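Local coordinates for protein DNA fragmentation factor 40 KDA subunit (Mus musculus, PDB 1V0D) that cuts chromosomal DNA during apoptosis as the caspase-activated nuclease CAD, causing DNA fragmentation and chromatin condensation, at the interface of chains A and B. Sequence-based numbering; all coordinates share one arbitrary frame. Chains: chain A/B, DNA fragmentation factor 40 KDA subunit.

Contact 1: the interface of chains A and B. Residues chain A 88, 90-92, 95; chain B 90-91, 95, 125.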
loop_
_atom_site.group_PDB
_atom_site.type_symbol
_atom_site.label_atom_id
_atom_site.label_comp_id
_atom_site.label_asym_id
_atom_site.label_seq_id
_atom_site.Cartn_x
_atom_site.Cartn_y
_atom_site.Cartn_z
ATOM N N ILE A 88 6.553 28.560 -14.060
ATOM C CA ILE A 88 6.320 27.121 -14.131
ATOM C C ILE A 88 6.149 26.499 -15.520
ATOM O O ILE A 88 6.747 25.464 -15.811
ATOM C CB ILE A 88 5.104 26.747 -13.252
ATOM C CG1 ILE A 88 4.697 25.294 -13.494
ATOM C CG2 ILE A 88 3.960 27.705 -13.524
ATOM C CD1 ILE A 88 3.561 24.836 -12.611
ATOM N N ARG A 90 7.438 27.000 -18.210
ATOM C CA ARG A 90 8.741 26.729 -18.802
ATOM C C ARG A 90 9.372 25.514 -18.128
ATOM O O ARG A 90 10.137 24.768 -18.743
ATOM C CB ARG A 90 9.646 27.948 -18.644
ATOM N N PHE A 91 9.032 25.321 -16.860
ATOM C CA PHE A 91 9.558 24.217 -16.070
ATOM C C PHE A 91 8.918 22.887 -16.458
ATOM O O PHE A 91 9.618 21.939 -16.814
ATOM C CB PHE A 91 9.344 24.515 -14.584
ATOM C CG PHE A 91 10.020 25.784 -14.123
ATOM C CD1 PHE A 91 9.744 27.003 -14.744
ATOM C CD2 PHE A 91 10.952 25.758 -13.089
ATOM C CE1 PHE A 91 10.388 28.174 -14.346
ATOM C CE2 PHE A 91 11.603 26.925 -12.681
ATOM C CZ PHE A 91 11.319 28.135 -13.312
ATOM N N LEU A 92 7.591 22.819 -16.394
ATOM C CA LEU A 92 6.874 21.600 -16.765
ATOM C C LEU A 92 7.188 21.303 -18.224
ATOM O O LEU A 92 7.006 20.184 -18.701
ATOM C CB LEU A 92 5.363 21.796 -16.620
ATOM C CG LEU A 92 4.757 22.144 -15.259
ATOM C CD1 LEU A 92 3.291 22.486 -15.450
ATOM C CD2 LEU A 92 4.913 20.979 -14.291
ATOM N N PHE A 95 10.803 19.323 -18.072
ATOM C CA PHE A 95 10.726 18.148 -17.207
ATOM C C PHE A 95 9.724 17.075 -17.606
ATOM O O PHE A 95 9.618 16.053 -16.928
ATOM C CB PHE A 95 10.418 18.578 -15.772
ATOM C CG PHE A 95 11.621 19.018 -14.996
ATOM C CD1 PHE A 95 11.627 20.242 -14.332
ATOM C CD2 PHE A 95 12.740 18.197 -14.902
ATOM C CE1 PHE A 95 12.730 20.645 -13.584
ATOM C CE2 PHE A 95 13.848 18.588 -14.158
ATOM C CZ PHE A 95 13.843 19.816 -13.497
ATOM N N ARG B 90 17.922 25.908 -11.116
ATOM C CA ARG B 90 17.044 27.065 -11.015
ATOM C C ARG B 90 15.611 26.607 -10.761
ATOM O O ARG B 90 14.822 27.303 -10.119
ATOM C CB ARG B 90 17.115 27.883 -12.302
ATOM N N PHE B 91 15.291 25.422 -11.266
ATOM C CA PHE B 91 13.960 24.847 -11.125
ATOM C C PHE B 91 13.713 24.328 -9.712
ATOM O O PHE B 91 12.754 24.736 -9.057
ATOM C CB PHE B 91 13.782 23.732 -12.159
ATOM C CG PHE B 91 13.941 24.204 -13.584
ATOM C CD1 PHE B 91 15.109 24.847 -13.995
ATOM C CD2 PHE B 91 12.913 24.030 -14.508
ATOM C CE1 PHE B 91 15.250 25.314 -15.301
ATOM C CE2 PHE B 91 13.044 24.494 -15.820
ATOM C CZ PHE B 91 14.216 25.137 -16.216
ATOM N N PHE B 95 10.727 25.594 -6.824
ATOM C CA PHE B 95 9.749 24.568 -6.469
ATOM C C PHE B 95 9.920 23.908 -5.110
ATOM O O PHE B 95 9.123 23.044 -4.743
ATOM C CB PHE B 95 9.737 23.470 -7.535
ATOM C CG PHE B 95 8.899 23.793 -8.734
ATOM C CD1 PHE B 95 9.430 23.687 -10.016
ATOM C CD2 PHE B 95 7.571 24.176 -8.585
ATOM C CE1 PHE B 95 8.649 23.957 -11.137
ATOM C CE2 PHE B 95 6.781 24.448 -9.697
ATOM C CZ PHE B 95 7.322 24.338 -10.978
ATOM N N LEU B 125 3.799 18.121 -7.941
ATOM C CA LEU B 125 4.450 19.334 -7.467
ATOM C C LEU B 125 3.636 20.013 -6.385
ATOM O O LEU B 125 4.170 20.413 -5.357
ATOM C CB LEU B 125 4.683 20.300 -8.624
ATOM C CG LEU B 125 5.947 19.957 -9.413
ATOM C CD1 LEU B 125 6.054 20.824 -10.661
ATOM C CD2 LEU B 125 7.156 20.158 -8.499
#

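Contact 2: the interface of chains A and B. Residues chain A 95, 106, 109, 122, 125; chain B 88-89, 92.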
loop_
_atom_site.group_PDB
_atom_site.type_symbol
_atom_site.label_atom_id
_atom_site.label_comp_id
_atom_site.label_asym_id
_atom_site.label_seq_id
_atom_site.Cartn_x
_atom_site.Cartn_y
_atom_site.Cartn_z
ATOM N N PHE A 95 10.803 19.323 -18.072
ATOM C CA PHE A 95 10.726 18.148 -17.207
ATOM C C PHE A 95 9.724 17.075 -17.606
ATOM O O PHE A 95 9.618 16.053 -16.928
ATOM C CB PHE A 95 10.418 18.578 -15.772
ATOM C CG PHE A 95 11.621 19.018 -14.996
ATOM C CD1 PHE A 95 11.627 20.242 -14.332
ATOM C CD2 PHE A 95 12.740 18.197 -14.902
ATOM C CE1 PHE A 95 12.730 20.645 -13.584
ATOM C CE2 PHE A 95 13.848 18.588 -14.158
ATOM C CZ PHE A 95 13.843 19.816 -13.497
ATOM N N ALA A 106 19.926 14.890 -13.728
ATOM C CA ALA A 106 19.267 14.771 -12.433
ATOM C C ALA A 106 19.925 13.683 -11.594
ATOM O O ALA A 106 20.072 13.828 -10.379
ATOM C CB ALA A 106 17.794 14.455 -12.624
ATOM N N GLN A 109 22.990 15.015 -9.787
ATOM C CA GLN A 109 22.681 15.814 -8.611
ATOM C C GLN A 109 22.226 14.932 -7.456
ATOM O O GLN A 109 22.339 15.319 -6.294
ATOM C CB GLN A 109 21.612 16.849 -8.928
ATOM C CG GLN A 109 22.114 17.989 -9.775
ATOM C CD GLN A 109 21.262 19.228 -9.616
ATOM O OE1 GLN A 109 20.073 19.220 -9.930
ATOM N NE2 GLN A 109 21.863 20.302 -9.116
ATOM N N LEU A 122 13.990 15.739 -6.486
ATOM C CA LEU A 122 14.908 15.251 -7.499
ATOM C C LEU A 122 14.678 13.773 -7.780
ATOM O O LEU A 122 14.669 13.343 -8.935
ATOM C CB LEU A 122 16.346 15.473 -7.032
ATOM C CG LEU A 122 17.372 15.699 -8.141
ATOM C CD1 LEU A 122 16.917 16.879 -8.987
ATOM C CD2 LEU A 122 18.744 15.966 -7.544
ATOM N N LEU A 125 11.385 13.557 -9.617
ATOM C CA LEU A 125 11.521 13.986 -11.002
ATOM C C LEU A 125 12.141 12.902 -11.859
ATOM O O LEU A 125 11.661 12.614 -12.949
ATOM C CB LEU A 125 12.360 15.256 -11.084
ATOM C CG LEU A 125 11.533 16.510 -10.801
ATOM C CD1 LEU A 125 12.430 17.739 -10.714
ATOM C CD2 LEU A 125 10.495 16.666 -11.912
ATOM N N ILE B 88 18.080 22.832 -14.425
ATOM C CA ILE B 88 17.370 22.305 -13.264
ATOM C C ILE B 88 17.583 23.013 -11.923
ATOM O O ILE B 88 16.619 23.283 -11.209
ATOM C CB ILE B 88 17.686 20.799 -13.102
ATOM C CG1 ILE B 88 17.148 20.282 -11.768
ATOM C CG2 ILE B 88 19.180 20.570 -13.234
ATOM C CD1 ILE B 88 17.355 18.799 -11.575
ATOM N N THR B 89 18.833 23.304 -11.576
ATOM C CA THR B 89 19.135 23.969 -10.311
ATOM C C THR B 89 18.203 25.150 -10.061
ATOM O O THR B 89 17.752 25.371 -8.937
ATOM C CB THR B 89 20.584 24.482 -10.283
ATOM O OG1 THR B 89 21.478 23.390 -10.516
ATOM C CG2 THR B 89 20.902 25.106 -8.934
ATOM N N LEU B 92 14.579 23.433 -9.242
ATOM C CA LEU B 92 14.450 22.887 -7.893
ATOM C C LEU B 92 14.549 24.045 -6.911
ATOM O O LEU B 92 14.144 23.938 -5.755
ATOM C CB LEU B 92 15.581 21.898 -7.599
ATOM C CG LEU B 92 15.752 20.643 -8.457
ATOM C CD1 LEU B 92 17.060 19.970 -8.082
ATOM C CD2 LEU B 92 14.582 19.692 -8.252
#

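Contact 3: the interface of chains A and B. Residues chain A 96-97, 128, 226; chain B 117-118, 120-121.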
loop_
_atom_site.group_PDB
_atom_site.type_symbol
_atom_site.label_atom_id
_atom_site.label_comp_id
_atom_site.label_asym_id
_atom_site.label_seq_id
_atom_site.Cartn_x
_atom_site.Cartn_y
_atom_site.Cartn_z
ATOM N N ASN A 96 8.988 17.285 -18.690
ATOM C CA ASN A 96 8.007 16.286 -19.082
ATOM C C ASN A 96 8.491 15.314 -20.149
ATOM O O ASN A 96 8.453 14.100 -19.941
ATOM C CB ASN A 96 6.714 16.956 -19.541
ATOM C CG ASN A 96 5.488 16.338 -18.896
ATOM O OD1 ASN A 96 5.253 15.136 -19.009
ATOM N ND2 ASN A 96 4.704 17.158 -18.209
ATOM N N GLU A 97 8.944 15.833 -21.284
ATOM C CA GLU A 97 9.419 14.967 -22.356
ATOM C C GLU A 97 10.890 14.570 -22.181
ATOM O O GLU A 97 11.789 15.407 -22.290
ATOM C CB GLU A 97 9.198 15.646 -23.712
ATOM C CG GLU A 97 7.732 15.960 -23.996
ATOM C CD GLU A 97 6.830 14.740 -23.852
ATOM O OE1 GLU A 97 6.997 13.774 -24.630
ATOM O OE2 GLU A 97 5.955 14.746 -22.958
ATOM N N HIS A 128 9.499 10.458 -12.483
ATOM C CA HIS A 128 8.561 11.002 -13.452
ATOM C C HIS A 128 9.060 10.917 -14.884
ATOM O O HIS A 128 8.288 10.631 -15.799
ATOM C CB HIS A 128 8.256 12.453 -13.103
ATOM C CG HIS A 128 7.199 13.070 -13.960
ATOM N ND1 HIS A 128 7.376 13.308 -15.306
ATOM C CD2 HIS A 128 5.951 13.506 -13.661
ATOM C CE1 HIS A 128 6.283 13.864 -15.800
ATOM N NE2 HIS A 128 5.404 13.995 -14.822
ATOM N N TRP A 226 -3.708 5.555 -18.538
ATOM C CA TRP A 226 -3.892 6.494 -17.427
ATOM C C TRP A 226 -5.181 6.319 -16.610
ATOM O O TRP A 226 -6.287 6.431 -17.149
ATOM C CB TRP A 226 -3.839 7.936 -17.930
ATOM C CG TRP A 226 -2.456 8.431 -18.206
ATOM C CD1 TRP A 226 -1.816 8.470 -19.413
ATOM C CD2 TRP A 226 -1.529 8.934 -17.243
ATOM N NE1 TRP A 226 -0.546 8.969 -19.261
ATOM C CE2 TRP A 226 -0.342 9.262 -17.937
ATOM C CE3 TRP A 226 -1.584 9.138 -15.858
ATOM C CZ2 TRP A 226 0.787 9.787 -17.290
ATOM C CZ3 TRP A 226 -0.465 9.657 -15.215
ATOM C CH2 TRP A 226 0.705 9.976 -15.933
ATOM N N LEU B 117 0.190 13.487 -18.475
ATOM C CA LEU B 117 1.530 13.589 -17.896
ATOM C C LEU B 117 1.771 14.924 -17.207
ATOM O O LEU B 117 2.234 14.960 -16.072
ATOM C CB LEU B 117 2.592 13.392 -18.972
ATOM C CG LEU B 117 3.142 11.982 -19.173
ATOM C CD1 LEU B 117 3.938 11.930 -20.465
ATOM C CD2 LEU B 117 4.016 11.593 -17.985
ATOM N N ARG B 118 1.469 16.019 -17.901
ATOM C CA ARG B 118 1.657 17.358 -17.344
ATOM C C ARG B 118 0.804 17.514 -16.095
ATOM O O ARG B 118 1.215 18.141 -15.121
ATOM C CB ARG B 118 1.281 18.433 -18.381
ATOM N N LYS B 120 -0.046 15.154 -14.111
ATOM C CA LYS B 120 0.610 14.321 -13.103
ATOM C C LYS B 120 1.644 15.155 -12.370
ATOM O O LYS B 120 1.482 15.479 -11.194
ATOM C CB LYS B 120 1.301 13.142 -13.787
ATOM C CG LYS B 120 1.112 11.823 -13.102
ATOM C CD LYS B 120 1.693 11.842 -11.720
ATOM C CE LYS B 120 1.510 10.498 -11.040
ATOM N NZ LYS B 120 2.058 10.516 -9.664
ATOM N N LEU B 121 2.702 15.504 -13.093
ATOM C CA LEU B 121 3.795 16.310 -12.569
ATOM C C LEU B 121 3.274 17.493 -11.760
ATOM O O LEU B 121 3.778 17.805 -10.677
ATOM C CB LEU B 121 4.644 16.822 -13.730
ATOM C CG LEU B 121 6.143 16.990 -13.491
ATOM C CD1 LEU B 121 6.793 17.386 -14.796
ATOM C CD2 LEU B 121 6.404 18.031 -12.415
#

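Contact 1: the interface of chains A and B
The ring of B:Phe95 turns its edge toward chain A, with A:Ile88 CG1 and A:Phe91 CB lying in its plane, while B:Leu125 CD1 of its own chain covers one face near the rim. A:Phe95 presents the same kind of edge to B:Phe91 CB. This is the hydrophobic centre of a two-fold helical interface in CAD, the DFF40 nuclease, where the helices 88-94 of both chains meet. The rings of A:Phe91 and B:Phe95 stand nearly perpendicular (89°) but offset, their centroids 5.5 Å apart: the B:Phe95 edge rests against A:Phe91 CB and the CD2 corner, where A:Phe91 CD2 lies 3.5 Å from B:Phe95 CE1. Phenylalanine suits both places by its flat, wholly apolar bulk. The side chains of A:Phe91 and B:Phe91 cross obliquely around the two-fold axis, and A:Phe91 CE2 reaches to 3.5 Å from B:Phe91 CA; the still shorter ring-to-ring approach modelled here is doubtful. With CG opposite its carbonyl carbon (chi1 -59°), A:Phe91 swings its ring off the helix into this cluster. Shortening A:Phe91 to an alanine would probably take the ring corner away from B:Phe95 CE1 and open a gap beside B:Phe91. Around the aromatic centre, branched aliphatic chains fill the margins: A:Ile88 CG1 packs 3.8 Å from B:Phe95 CZ, and A:Leu92 CD2 meets B:Leu125 CD1 at 3.8 Å.

Contact 2: the interface of chains A and B
Helix 88-94 of chain B, through B:Ile88, B:Thr89 and B:Leu92, lies against helices 103-111 and 116-129 of chain A and the loop residue A:Phe95. It is a helical, mainly hydrophobic interface between two copies of the nuclease. B:Ile88 is its chief wedge. Its CG1 branch runs opposite the backbone N (chi1 170°), carrying CD1 deep between the two helices of chain A, where it packs against A:Leu122 CD1; A:Phe95 lies beside the root of that branch. The beta-branched chain spreads wide enough to touch both helices, and the small A:Ala106 keeps the wall low, its CB 4.5 Å from B:Ile88 CD1. One turn on, B:Leu92 crosses A:Leu122 at about a right angle, and its CD2 methyl lies 3.7 Å from A:Leu122 CD1. The forked end of B:Leu92 suits it to fill the groove, while A:Leu122 supplies a methyl of the wall. A:Gln109 closes the outer side. Extended beyond CG, it runs alongside B:Ile88 and B:Leu92, pointing the other way, and its stem carries the flat carboxamide out over their methyl groups; glutamine suits by its length and polar end. Its oxygen OE1 lies 3.6 Å from B:Leu92 CD1, while NE2 lies 3.4 Å from the hydroxyl OG1 of B:Thr89, which sits well off the amide plane.

Contact 3: the interface of chains A and B
B:Leu121 lies over one face of the A:His128 imidazole, its CG 3.7 Å from the ring centroid in a CH-pi contact displaced toward the rim. Here the first turns of helix 116-129 in one chain of this DFF40-family nuclease pack against the late part of the same helix in the other, and against A:Trp226, in a loop far along the sequence. A flat histidine suits the spot: its face takes an aliphatic branch, while its rim can lie near polar groups. In the ring plane, the carbonyl oxygen of B:Leu117 lies 3.5 Å from A:His128 NE2, a polar neighbour rather than a bonded partner. The CE1 corner meets B:Leu117 CD2 at 3.9 Å. B:Leu117 also touches A:Trp226, its CG 3.7 Å from CZ2 and its CD2 methyl at the indole edge. The six-membered end of that indole continues onto B:Lys120, whose CG lies 3.4 Å from A:Trp226 CH2. The lysine thus contributes its aliphatic stem, and a bend at chi2 (-62°) leads the rest of the chain onward from this contact. A:Asn96, poorly ordered, brings its carboxamide up to B:Leu117 and B:Arg118, where its placement is less certain. Behind these contacts, A:His128 is set by a first torsion that puts CG opposite the backbone N (chi1 -174°), directing the ring toward the partner helix. A:Trp226 comes from a loop just before strand 227-228, close in sequence to the zinc ligand A:Cys229.

Contacts 1 and 2 have C-alpha centres about 9 Å apart and share A:Phe95, which turns its edge to B:Phe91 in one and B:Ile88 in the other. The C-alpha centre of contact 3 is about 12 Å from that of contact 1 and about 14 Å from that of contact 2. Helix 116-129 takes part in all three, and helix 88-94 in the first two, so one helical core probably holds the pair together. Contact 3 extends it to the loop of A:Trp226, well separated in sequence from these helices, which may help fix how the nuclease arms are set. Two-fold symmetry repeats each contact, consistent with the protein's self-association.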